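Local coordinates for protein ORF10 (Moritella marina, PDB 6RIW) that probably condenses acyl chains during polyunsaturated fatty acid synthesis, this chain being the ketosynthase and chain length factor didomain of a larger synthase protein, at residues E467-I472 against I748-S753; N575-V580 against E686-A691; R671-A676 against D766-A771; Q760-I765 against Q887-A892; S863-I868 against I881-A886. One frame throughout, in Å; residues are numbered along the deposited sequence.

Contact 1. Residues E467-I472 against I748-S753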
# COMPACT_ATOMS: atom_id res chain seq x y z
N GLU A 467 -4.55 -26.80 1.09
CA GLU A 467 -3.49 -27.74 0.73
C GLU A 467 -2.16 -27.02 0.83
O GLU A 467 -2.09 -25.80 0.70
CB GLU A 467 -3.62 -28.31 -0.69
CG GLU A 467 -5.00 -28.36 -1.30
CD GLU A 467 -4.94 -28.73 -2.78
OE1 GLU A 467 -5.90 -28.41 -3.52
OE2 GLU A 467 -3.91 -29.31 -3.19
N PRO A 468 -1.06 -27.77 1.03
CA PRO A 468 0.26 -27.15 0.90
C PRO A 468 0.41 -26.46 -0.45
O PRO A 468 -0.23 -26.82 -1.44
CB PRO A 468 1.23 -28.34 1.02
CG PRO A 468 0.48 -29.34 1.84
CD PRO A 468 -0.97 -29.18 1.45
N LEU A 469 1.25 -25.44 -0.46
CA LEU A 469 1.54 -24.70 -1.68
C LEU A 469 2.84 -25.23 -2.26
O LEU A 469 3.82 -25.38 -1.53
CB LEU A 469 1.68 -23.21 -1.39
CG LEU A 469 0.42 -22.47 -0.98
CD1 LEU A 469 0.82 -21.12 -0.39
CD2 LEU A 469 -0.47 -22.28 -2.19
N ALA A 470 2.87 -25.47 -3.56
CA ALA A 470 4.11 -25.85 -4.22
C ALA A 470 4.76 -24.62 -4.83
O ALA A 470 4.11 -23.88 -5.57
CB ALA A 470 3.85 -26.90 -5.31
N ILE A 471 6.05 -24.40 -4.55
CA ILE A 471 6.81 -23.34 -5.21
C ILE A 471 7.37 -23.90 -6.51
O ILE A 471 8.18 -24.84 -6.48
CB ILE A 471 7.95 -22.83 -4.31
CG1 ILE A 471 7.42 -22.34 -2.96
CG2 ILE A 471 8.76 -21.75 -5.04
CD1 ILE A 471 8.51 -22.07 -1.86
N ILE A 472 6.94 -23.34 -7.65
CA ILE A 472 7.30 -23.87 -8.96
C ILE A 472 8.08 -22.88 -9.81
O ILE A 472 8.52 -23.24 -10.92
CB ILE A 472 6.06 -24.37 -9.73
CG1 ILE A 472 5.09 -23.19 -9.98
CG2 ILE A 472 5.34 -25.41 -8.91
CD1 ILE A 472 3.90 -23.57 -10.85
N ILE A 748 8.16 -15.49 -6.36
CA ILE A 748 7.90 -16.92 -6.46
C ILE A 748 6.54 -17.11 -7.10
O ILE A 748 5.68 -16.22 -7.08
CB ILE A 748 7.94 -17.65 -5.09
CG1 ILE A 748 6.86 -17.13 -4.14
CG2 ILE A 748 9.34 -17.60 -4.48
CD1 ILE A 748 6.80 -17.94 -2.80
N VAL A 749 6.35 -18.27 -7.71
CA VAL A 749 5.07 -18.70 -8.24
C VAL A 749 4.63 -19.89 -7.42
O VAL A 749 5.43 -20.82 -7.22
CB VAL A 749 5.16 -19.09 -9.73
CG1 VAL A 749 3.82 -19.65 -10.20
CG2 VAL A 749 5.62 -17.90 -10.60
N VAL A 750 3.40 -19.87 -6.92
CA VAL A 750 2.87 -20.96 -6.13
C VAL A 750 1.58 -21.48 -6.78
O VAL A 750 0.80 -20.73 -7.37
CB VAL A 750 2.62 -20.57 -4.65
CG1 VAL A 750 3.95 -20.27 -3.94
CG2 VAL A 750 1.63 -19.38 -4.52
N LYS A 751 1.37 -22.78 -6.65
CA LYS A 751 0.13 -23.46 -7.02
C LYS A 751 -0.19 -24.46 -5.93
O LYS A 751 0.71 -24.88 -5.19
CB LYS A 751 0.28 -24.20 -8.36
CG LYS A 751 0.15 -23.34 -9.62
CD LYS A 751 0.16 -24.29 -10.84
CE LYS A 751 -0.14 -23.62 -12.15
NZ LYS A 751 -0.08 -24.65 -13.25
N PRO A 752 -1.45 -24.87 -5.80
CA PRO A 752 -1.77 -25.96 -4.86
C PRO A 752 -0.97 -27.20 -5.20
O PRO A 752 -0.72 -27.49 -6.38
CB PRO A 752 -3.28 -26.19 -5.06
CG PRO A 752 -3.78 -24.96 -5.71
CD PRO A 752 -2.64 -24.44 -6.56
N SER A 753 -0.51 -27.92 -4.17
CA SER A 753 0.36 -29.07 -4.41
C SER A 753 -0.30 -30.11 -5.32
O SER A 753 0.38 -30.80 -6.09
CB SER A 753 0.77 -29.70 -3.07
OG SER A 753 1.27 -31.00 -3.27
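E467 lays its carboxylate against the ring of P752, with E467 OE2 3.7 Å from P752 CB, while the same oxygen is hydrogen-bonded to S754. P468 contributes its carbonyl: S753 N donates to P468 O at 3.0 Å. L469 points away from the other strand, and its side chain packs on V673 and F680 of helix 668-682. At A470 the backbones bond in both directions, A470 N to K751 O at 2.8 Å and K751 N to A470 O at 3.1 Å, the definition of an antiparallel hydrogen-bonded pair. In the thiolase fold this joins the first strand of a half to its fifth, the one that runs against the others. I471 shares a face with V750, its CG1 4.2 Å from V750 CG1, and helix 841-854 packs there through I846 and A850. I472 N returns to the bonding edge and donates to V749 O at 3.0 Å. Its CG1 occupies the crowded position between the backbone N and the carbonyl carbon (chi1 62°), which sets it 3.8 Å from V749 CG1. Beyond it, I472 CD1 rests on the aliphatic stem of K751, 3.8 Å from K751 CD.

Contact 2. Residues N575-V580 against E686-A691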
# COMPACT_ATOMS: atom_id res chain seq x y z
N ASN A 575 -6.35 -16.85 -15.50
CA ASN A 575 -6.85 -16.33 -14.23
C ASN A 575 -5.73 -16.56 -13.22
O ASN A 575 -5.68 -17.58 -12.55
CB ASN A 575 -8.14 -17.05 -13.84
CG ASN A 575 -8.77 -16.49 -12.55
OD1 ASN A 575 -8.28 -15.54 -11.95
ND2 ASN A 575 -9.87 -17.11 -12.13
N VAL A 576 -4.79 -15.62 -13.16
CA VAL A 576 -3.64 -15.68 -12.26
C VAL A 576 -3.62 -14.40 -11.45
O VAL A 576 -3.83 -13.31 -12.00
CB VAL A 576 -2.32 -15.85 -13.04
CG1 VAL A 576 -1.06 -15.60 -12.15
CG2 VAL A 576 -2.25 -17.24 -13.64
N ALA A 577 -3.36 -14.53 -10.15
CA ALA A 577 -3.26 -13.38 -9.25
C ALA A 577 -1.81 -12.95 -9.05
O ALA A 577 -0.88 -13.76 -9.12
CB ALA A 577 -3.89 -13.70 -7.89
N VAL A 578 -1.62 -11.65 -8.81
CA VAL A 578 -0.29 -11.09 -8.56
C VAL A 578 -0.36 -10.33 -7.23
O VAL A 578 -1.14 -9.38 -7.11
CB VAL A 578 0.16 -10.15 -9.69
CG1 VAL A 578 1.56 -9.61 -9.43
CG2 VAL A 578 0.15 -10.88 -11.07
N LEU A 579 0.40 -10.79 -6.24
CA LEU A 579 0.45 -10.13 -4.94
C LEU A 579 1.84 -9.56 -4.76
O LEU A 579 2.83 -10.29 -4.93
CB LEU A 579 0.14 -11.12 -3.80
CG LEU A 579 -1.13 -11.97 -3.95
CD1 LEU A 579 -1.23 -12.89 -2.76
CD2 LEU A 579 -2.38 -11.08 -4.04
N VAL A 580 1.95 -8.27 -4.45
CA VAL A 580 3.27 -7.67 -4.27
C VAL A 580 3.41 -7.26 -2.81
O VAL A 580 2.74 -6.33 -2.34
CB VAL A 580 3.48 -6.47 -5.21
CG1 VAL A 580 4.86 -5.85 -4.98
CG2 VAL A 580 3.32 -6.91 -6.68
N GLU A 686 -5.74 -19.98 -10.91
CA GLU A 686 -4.90 -21.13 -11.26
C GLU A 686 -3.51 -21.07 -10.64
O GLU A 686 -2.89 -22.12 -10.40
CB GLU A 686 -4.74 -21.21 -12.78
CG GLU A 686 -6.04 -21.39 -13.53
CD GLU A 686 -5.91 -21.06 -15.02
OE1 GLU A 686 -4.84 -21.34 -15.61
OE2 GLU A 686 -6.89 -20.50 -15.59
N ALA A 687 -2.97 -19.87 -10.43
CA ALA A 687 -1.65 -19.70 -9.83
C ALA A 687 -1.60 -18.33 -9.20
O ALA A 687 -2.42 -17.46 -9.51
CB ALA A 687 -0.50 -19.83 -10.85
N VAL A 688 -0.62 -18.13 -8.31
CA VAL A 688 -0.41 -16.83 -7.68
C VAL A 688 1.06 -16.50 -7.76
O VAL A 688 1.91 -17.33 -7.40
CB VAL A 688 -0.88 -16.82 -6.21
CG1 VAL A 688 -0.52 -15.49 -5.53
CG2 VAL A 688 -2.38 -17.10 -6.10
N ILE A 689 1.37 -15.33 -8.30
CA ILE A 689 2.73 -14.79 -8.26
C ILE A 689 2.82 -13.99 -6.97
O ILE A 689 2.00 -13.09 -6.75
CB ILE A 689 3.02 -13.89 -9.47
CG1 ILE A 689 2.85 -14.67 -10.77
CG2 ILE A 689 4.41 -13.29 -9.35
CD1 ILE A 689 3.20 -13.87 -12.01
N ILE A 690 3.79 -14.31 -6.13
CA ILE A 690 4.07 -13.46 -4.96
C ILE A 690 5.41 -12.80 -5.20
O ILE A 690 6.44 -13.47 -5.23
CB ILE A 690 4.09 -14.25 -3.64
CG1 ILE A 690 2.76 -15.00 -3.47
CG2 ILE A 690 4.34 -13.24 -2.48
CD1 ILE A 690 2.71 -15.85 -2.19
N ALA A 691 5.40 -11.49 -5.41
CA ALA A 691 6.64 -10.74 -5.60
C ALA A 691 6.86 -9.86 -4.38
O ALA A 691 5.95 -9.59 -3.59
CB ALA A 691 6.60 -9.90 -6.89
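L579 and V688 make a close apolar contact, crossing obliquely with L579 CD1 3.9 Å from V688 CG1. V688 CG1 is anti to its backbone N (chi1 175°), which brings this branch up to the leucine, while V688 CG2 meets the methyl of A577. On the other face V576 rests its CG1 3.5 Å from A687 O and also touches I689. A parallel bonding pattern holds these side chains in place: A577 donates to A687 O and accepts from I689 N, and L579 donates to I689 O and accepts from A691 N. The L579 N to I689 O bond is 2.8 Å long. At the start of the pair E686 N donates to N575 O at 2.9 Å, and the buried A687 N has no acceptor in the model. Further out, the E686 carboxylate forms a salt bridge with R574. These are the second and fourth strands of the thiolase-type sheet order 3-2-4-5-1. Helix 668-682 covers L579 and V688 through L675, A676 and F680, helix 642-653 covers V578 and V580, and strands 659-663 and 741-752 bond to the outer edges of the pair.

Contact 3. Residues R671-A676 against D766-A771; sequences RCVELA and DAVSFA
R671 lays its guanidinium flat on the ring of F770, and the path of its side chain explains how. Its CB leaves the helix pointing away from strand 763-772, and the bend at chi2 (-70°) places CD back over the ring, 3.8 Å from F770 CZ, in an off-centre CH-pi contact. R671 NE follows at 3.6 Å from F770 CE2. Then comes R671 CZ, 3.7 Å from the F770 centroid and over the face: a cation-pi stack with the two planes only 5° apart. Of the terminal nitrogens, R671 NH1 lies 3.7 Å from F770 CD2, and R671 NH2 lies 3.5 Å from F770 CG. NH2 also reaches the syn lone pair of E674 OE1, one helical turn on, in a salt bridge of 3.1 Å within the guanidinium plane, which fixes the rotation of the group over the ring. E674 OE1 also approaches the ring obliquely, 3.6 Å from F770 CE1. In the layered thiolase-type fold, helix 668-682 is packed between two sheets: A676 and C672 touch strand 687-694, and the present residues touch strand 763-772. An alanine at R671 would probably leave this face of F770 without its cationic cover and E674 OE1 without the charge that pairs with it. The other carboxylate oxygen, E674 OE2, is hydrogen-bonded to S188 of the ketosynthase domain, so the cluster reaches the boundary between the two domains. Toward the start of the strand, V768 directs CG1 at the helix, 3.9 Å from V673 CG1 and close to the backbone of E674.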
# COMPACT_ATOMS: atom_id res chain seq x y z
N ARG A 671 2.20 -12.77 5.08
CA ARG A 671 0.77 -12.52 4.88
C ARG A 671 0.33 -12.82 3.44
O ARG A 671 -0.81 -13.24 3.23
CB ARG A 671 0.40 -11.09 5.27
CG ARG A 671 0.53 -10.78 6.78
CD ARG A 671 -0.52 -11.50 7.65
NE ARG A 671 -0.38 -11.14 9.07
CZ ARG A 671 -1.02 -11.75 10.07
NH1 ARG A 671 -0.83 -11.34 11.32
NH2 ARG A 671 -1.86 -12.76 9.82
N CYS A 672 1.20 -12.58 2.45
CA CYS A 672 0.87 -12.96 1.07
C CYS A 672 0.74 -14.47 0.92
O CYS A 672 -0.11 -14.96 0.16
CB CYS A 672 1.94 -12.46 0.10
SG CYS A 672 1.92 -10.67 -0.19
N VAL A 673 1.62 -15.22 1.57
CA VAL A 673 1.51 -16.68 1.51
C VAL A 673 0.16 -17.13 2.05
O VAL A 673 -0.54 -17.96 1.45
CB VAL A 673 2.69 -17.32 2.26
CG1 VAL A 673 2.52 -18.84 2.37
CG2 VAL A 673 4.03 -16.95 1.59
N GLU A 674 -0.23 -16.58 3.21
CA GLU A 674 -1.53 -16.88 3.81
C GLU A 674 -2.67 -16.48 2.88
O GLU A 674 -3.64 -17.23 2.71
CB GLU A 674 -1.66 -16.14 5.15
CG GLU A 674 -3.05 -16.23 5.81
CD GLU A 674 -3.07 -15.54 7.19
OE1 GLU A 674 -2.72 -14.33 7.30
OE2 GLU A 674 -3.40 -16.23 8.17
N LEU A 675 -2.57 -15.30 2.28
CA LEU A 675 -3.60 -14.87 1.32
C LEU A 675 -3.65 -15.78 0.09
O LEU A 675 -4.75 -16.15 -0.37
CB LEU A 675 -3.32 -13.41 0.90
CG LEU A 675 -4.26 -12.78 -0.13
CD1 LEU A 675 -5.72 -12.95 0.31
CD2 LEU A 675 -3.90 -11.28 -0.28
N ALA A 676 -2.49 -16.15 -0.46
CA ALA A 676 -2.49 -17.03 -1.63
C ALA A 676 -3.21 -18.35 -1.31
O ALA A 676 -4.04 -18.82 -2.10
CB ALA A 676 -1.06 -17.28 -2.10
N ASP A 766 4.35 -26.11 3.58
CA ASP A 766 3.38 -26.98 4.23
C ASP A 766 2.48 -26.23 5.20
O ASP A 766 1.36 -26.66 5.47
CB ASP A 766 4.09 -28.12 4.96
CG ASP A 766 4.56 -29.22 4.02
OD1 ASP A 766 3.97 -29.37 2.93
OD2 ASP A 766 5.53 -29.92 4.37
N ALA A 767 2.96 -25.10 5.75
CA ALA A 767 2.14 -24.38 6.71
C ALA A 767 2.69 -22.98 6.87
O ALA A 767 3.90 -22.77 6.81
CB ALA A 767 2.13 -25.08 8.08
N VAL A 768 1.79 -22.03 7.08
CA VAL A 768 2.15 -20.71 7.59
C VAL A 768 1.15 -20.38 8.69
O VAL A 768 -0.06 -20.54 8.50
CB VAL A 768 2.17 -19.62 6.50
CG1 VAL A 768 0.80 -19.44 5.85
CG2 VAL A 768 2.70 -18.28 7.08
N SER A 769 1.65 -20.00 9.86
CA SER A 769 0.80 -19.69 11.00
C SER A 769 1.29 -18.41 11.65
O SER A 769 2.46 -18.07 11.53
CB SER A 769 0.81 -20.82 12.04
OG SER A 769 0.25 -21.99 11.47
N PHE A 770 0.39 -17.73 12.36
CA PHE A 770 0.68 -16.47 13.03
C PHE A 770 0.21 -16.51 14.47
O PHE A 770 -0.74 -17.22 14.80
CB PHE A 770 -0.02 -15.30 12.32
CG PHE A 770 0.45 -15.09 10.92
CD1 PHE A 770 -0.09 -15.85 9.88
CD2 PHE A 770 1.42 -14.16 10.63
CE1 PHE A 770 0.34 -15.67 8.58
CE2 PHE A 770 1.85 -13.97 9.30
CZ PHE A 770 1.30 -14.74 8.30
N ALA A 771 0.83 -15.69 15.32
CA ALA A 771 0.37 -15.47 16.68
C ALA A 771 0.58 -13.99 16.99
O ALA A 771 1.57 -13.40 16.54
CB ALA A 771 1.13 -16.33 17.70

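Contact 4. Residues Q760-I765 against Q887-A892; sequences QVYARI and QAHQVA
Q760 and H889 bring their CA atoms within 4.9 Å of each other, yet the second segment has no regular structure and the backbones do not pair as strands. The side chains carry the contact instead. H889 sets CG anti to its backbone N (chi1 166°), and its imidazole stacks on Y762 in an offset, near-parallel arrangement, the centroids 3.9 Å apart and the planes at 16°. The offset is plain atom by atom: H889 CB sits over the middle of the phenol, 3.7 Å from its centroid, whereas H889 CG lies toward the rim and H889 CD2 comes within 3.2 Å of Y762 CZ. For the histidine, it is Y762 CE2 that lies over the centre of the five-membered ring. At the imidazole edge ND1 donates to Q760 O at 2.7 Å. The acceptor is in the ring plane, although the donor stands 59° above the plane of the carbonyl. Two aspartates outside the segments complete the polar network: D567 takes H889 NE2 on OD1 and Y762 OH on OD2, and D854 binds the H889 backbone N. In the fold, this fastens the chain that follows strand 876-884 beside the lead-in to strand 763-772, and M474 of strand 469-478 also touches Y762. Since ND1 faces a carbonyl oxygen and NE2 a carboxylate, both ring nitrogens have acceptors, which is consistent with a doubly protonated, cationic imidazole whose charge would be balanced by D567.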
# COMPACT_ATOMS: atom_id res chain seq x y z
N GLN A 760 8.39 -29.73 -11.51
CA GLN A 760 8.24 -28.29 -11.34
C GLN A 760 8.67 -27.78 -9.98
O GLN A 760 8.88 -26.57 -9.83
CB GLN A 760 6.77 -27.88 -11.51
CG GLN A 760 6.16 -28.20 -12.85
CD GLN A 760 4.83 -27.54 -12.97
OE1 GLN A 760 3.81 -28.08 -12.51
NE2 GLN A 760 4.81 -26.33 -13.52
N VAL A 761 8.71 -28.63 -8.96
CA VAL A 761 8.61 -28.19 -7.58
C VAL A 761 10.00 -27.97 -6.99
O VAL A 761 10.83 -28.88 -6.96
CB VAL A 761 7.82 -29.20 -6.74
CG1 VAL A 761 7.75 -28.74 -5.30
CG2 VAL A 761 6.42 -29.35 -7.33
N TYR A 762 10.25 -26.74 -6.52
CA TYR A 762 11.44 -26.51 -5.70
C TYR A 762 11.25 -27.12 -4.33
O TYR A 762 12.05 -27.96 -3.89
CB TYR A 762 11.72 -25.01 -5.57
CG TYR A 762 12.30 -24.33 -6.80
CD1 TYR A 762 13.67 -24.33 -7.03
CD2 TYR A 762 11.48 -23.67 -7.71
CE1 TYR A 762 14.22 -23.68 -8.13
CE2 TYR A 762 12.01 -23.01 -8.81
CZ TYR A 762 13.39 -23.02 -9.01
OH TYR A 762 13.90 -22.39 -10.11
N ALA A 763 10.19 -26.70 -3.63
CA ALA A 763 9.86 -27.11 -2.27
C ALA A 763 8.39 -26.80 -2.07
O ALA A 763 7.78 -26.08 -2.87
CB ALA A 763 10.73 -26.35 -1.24
N ARG A 764 7.80 -27.37 -1.03
CA ARG A 764 6.42 -27.09 -0.67
C ARG A 764 6.38 -26.21 0.57
O ARG A 764 7.17 -26.41 1.49
CB ARG A 764 5.65 -28.38 -0.41
CG ARG A 764 5.10 -28.95 -1.68
CD ARG A 764 4.37 -30.27 -1.47
NE ARG A 764 4.15 -30.79 -2.81
CZ ARG A 764 5.01 -31.58 -3.44
NH1 ARG A 764 4.74 -31.98 -4.67
NH2 ARG A 764 6.10 -32.01 -2.81
N ILE A 765 5.44 -25.27 0.60
CA ILE A 765 5.10 -24.58 1.84
C ILE A 765 3.99 -25.40 2.51
O ILE A 765 2.83 -25.38 2.09
CB ILE A 765 4.67 -23.13 1.61
CG1 ILE A 765 5.73 -22.39 0.80
CG2 ILE A 765 4.48 -22.46 2.97
CD1 ILE A 765 5.36 -20.91 0.45
N GLN A 887 11.68 -34.44 -6.70
CA GLN A 887 12.63 -34.16 -7.76
C GLN A 887 13.16 -32.74 -7.61
O GLN A 887 12.50 -31.89 -7.02
CB GLN A 887 11.99 -34.24 -9.16
CG GLN A 887 11.14 -35.45 -9.46
CD GLN A 887 10.83 -35.58 -10.97
OE1 GLN A 887 11.48 -34.95 -11.81
NE2 GLN A 887 9.80 -36.37 -11.30
N ALA A 888 14.33 -32.48 -8.19
CA ALA A 888 14.80 -31.11 -8.35
C ALA A 888 13.99 -30.42 -9.45
O ALA A 888 13.60 -31.05 -10.43
CB ALA A 888 16.29 -31.07 -8.68
N HIS A 889 13.70 -29.14 -9.24
CA HIS A 889 13.01 -28.33 -10.23
C HIS A 889 13.77 -28.31 -11.54
O HIS A 889 14.99 -28.11 -11.56
CB HIS A 889 12.86 -26.89 -9.69
CG HIS A 889 12.47 -25.89 -10.72
ND1 HIS A 889 11.15 -25.59 -11.00
CD2 HIS A 889 13.21 -25.03 -11.47
CE1 HIS A 889 11.10 -24.62 -11.90
NE2 HIS A 889 12.34 -24.27 -12.21
N GLN A 890 13.05 -28.46 -12.65
CA GLN A 890 13.65 -28.48 -13.98
C GLN A 890 13.55 -27.09 -14.60
O GLN A 890 12.46 -26.52 -14.68
CB GLN A 890 12.95 -29.52 -14.86
CG GLN A 890 13.43 -29.56 -16.30
CD GLN A 890 13.10 -30.89 -16.97
OE1 GLN A 890 11.99 -31.42 -16.81
NE2 GLN A 890 14.05 -31.44 -17.71
N VAL A 891 14.69 -26.55 -15.03
CA VAL A 891 14.68 -25.24 -15.66
C VAL A 891 14.04 -25.33 -17.04
O VAL A 891 14.03 -26.39 -17.69
CB VAL A 891 16.09 -24.64 -15.74
CG1 VAL A 891 16.77 -24.69 -14.37
CG2 VAL A 891 16.93 -25.37 -16.79
N ALA A 892 13.50 -24.20 -17.49
CA ALA A 892 12.79 -24.12 -18.77
C ALA A 892 13.74 -24.28 -19.95
O ALA A 892 14.97 -24.31 -19.79
CB ALA A 892 12.04 -22.80 -18.86

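Contact 5. Residues S863-I868 against I881-A886; sequences SKHIAI and ILSSSA
H865 and S883 face each other across a beta hairpin, strands 865-870 and 876-884, which are the fourth and fifth strands of the second half of this thiolase-type domain. The imidazole meets the serine obliquely, H865 ND1 lying 3.3 Å from S883 CB. That nitrogen is buried without a polar partner in the model; the hydroxyl of S883 is hydrogen-bonded to D766. Further along this face, I881 CD1 comes to 3.8 Å from A867 CB, its chi2 of -62° turning the end of the side chain toward the other strand. On the opposite face L882 pairs with I866, but its CD1 reaches I868 CD1, 3.8 Å away, while T849 and L853 of helix 841-854 pack against this side. At the open end S884 points toward the first strand, and its OG is gripped by two backbone donors, S863 N and K864 N, each at 3.1 Å. The backbone also bonds there, S884 N to K864 O at 2.9 Å. An alanine at S884 would probably leave the N-H groups of S863 and K864 without their acceptor and the start of the segment freer to move. In the middle of the hairpin, the hydrogen-bonded pair closes with L882 N donating to I866 O at 3.0 Å and 174°.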
# COMPACT_ATOMS: atom_id res chain seq x y z
N SER A 863 10.80 -34.99 2.38
CA SER A 863 10.77 -35.47 3.76
C SER A 863 11.59 -34.56 4.70
O SER A 863 11.34 -34.57 5.90
CB SER A 863 11.28 -36.92 3.85
OG SER A 863 12.64 -37.03 3.45
N LYS A 864 12.55 -33.80 4.18
CA LYS A 864 13.26 -32.87 5.05
C LYS A 864 12.43 -31.61 5.21
O LYS A 864 11.83 -31.12 4.24
CB LYS A 864 14.66 -32.53 4.51
CG LYS A 864 15.69 -33.66 4.64
CD LYS A 864 16.32 -33.74 6.05
CE LYS A 864 15.63 -34.77 6.93
NZ LYS A 864 15.75 -34.42 8.38
N HIS A 865 12.37 -31.12 6.44
CA HIS A 865 11.55 -29.98 6.82
C HIS A 865 12.41 -28.89 7.43
O HIS A 865 13.27 -29.16 8.27
CB HIS A 865 10.49 -30.38 7.84
CG HIS A 865 9.62 -31.50 7.37
ND1 HIS A 865 8.58 -31.31 6.49
CD2 HIS A 865 9.66 -32.83 7.62
CE1 HIS A 865 8.00 -32.47 6.23
NE2 HIS A 865 8.64 -33.41 6.91
N ILE A 866 12.15 -27.64 7.04
CA ILE A 866 12.84 -26.48 7.60
C ILE A 866 11.80 -25.50 8.11
O ILE A 866 10.79 -25.25 7.44
CB ILE A 866 13.78 -25.83 6.57
CG1 ILE A 866 14.95 -26.78 6.25
CG2 ILE A 866 14.32 -24.46 7.08
CD1 ILE A 866 15.86 -26.25 5.15
N ALA A 867 12.01 -24.97 9.32
CA ALA A 867 11.14 -23.96 9.89
C ALA A 867 11.71 -22.57 9.59
O ALA A 867 12.93 -22.37 9.64
CB ALA A 867 11.00 -24.16 11.40
N ILE A 868 10.82 -21.62 9.29
CA ILE A 868 11.16 -20.21 9.14
C ILE A 868 10.38 -19.42 10.17
O ILE A 868 9.17 -19.62 10.32
CB ILE A 868 10.84 -19.70 7.72
CG1 ILE A 868 11.42 -20.65 6.66
CG2 ILE A 868 11.32 -18.23 7.55
CD1 ILE A 868 11.12 -20.18 5.19
N ILE A 881 6.58 -23.80 7.79
CA ILE A 881 7.26 -25.08 7.58
C ILE A 881 7.33 -25.32 6.08
O ILE A 881 6.29 -25.33 5.41
CB ILE A 881 6.54 -26.25 8.26
CG1 ILE A 881 6.40 -26.03 9.77
CG2 ILE A 881 7.27 -27.55 7.93
CD1 ILE A 881 7.76 -25.91 10.53
N LEU A 882 8.53 -25.50 5.55
CA LEU A 882 8.73 -25.86 4.15
C LEU A 882 9.34 -27.25 4.09
O LEU A 882 10.04 -27.67 5.02
CB LEU A 882 9.68 -24.87 3.45
CG LEU A 882 9.03 -23.61 2.89
CD1 LEU A 882 8.51 -22.71 4.04
CD2 LEU A 882 10.02 -22.87 2.00
N SER A 883 9.07 -27.98 3.00
CA SER A 883 9.55 -29.35 2.93
C SER A 883 10.09 -29.65 1.54
O SER A 883 9.67 -29.04 0.55
CB SER A 883 8.43 -30.34 3.34
OG SER A 883 7.43 -30.40 2.33
N SER A 884 11.07 -30.55 1.48
CA SER A 884 11.64 -30.94 0.21
C SER A 884 10.65 -31.80 -0.57
O SER A 884 9.71 -32.38 -0.01
CB SER A 884 12.96 -31.70 0.41
OG SER A 884 12.76 -32.81 1.25
N SER A 885 10.88 -31.90 -1.86
CA SER A 885 10.02 -32.64 -2.77
C SER A 885 10.82 -33.76 -3.44
O SER A 885 12.02 -33.92 -3.20
CB SER A 885 9.42 -31.70 -3.81
OG SER A 885 10.41 -31.31 -4.73
N ALA A 886 10.13 -34.49 -4.32
CA ALA A 886 10.67 -35.73 -4.87
C ALA A 886 11.80 -35.47 -5.86
O ALA A 886 12.77 -36.23 -5.89
CB ALA A 886 9.56 -36.54 -5.55

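Overall arrangement
All five contacts lie in the second, ketosynthase-like half of the chain, away from the magnesium site at M1 and K286 in the first. Contacts 1 and 2, with centres 11 Å apart, are neighbours in one sheet, joined by probable hydrogen bonds such as V750 N to V688 O at 3.0 Å. Contact 1 meets contact 4, centres 10 Å apart, through L469 O and I765 N at 2.7 Å. Strand 763-772 then leads to contact 5, where R764 O lies 2.9 Å from S883 N. Contact 3 bridges the layers, its helix packing on V688 and I690 of contact 2. Contacts 2 and 5 lie farthest apart, about 22 Å between centres.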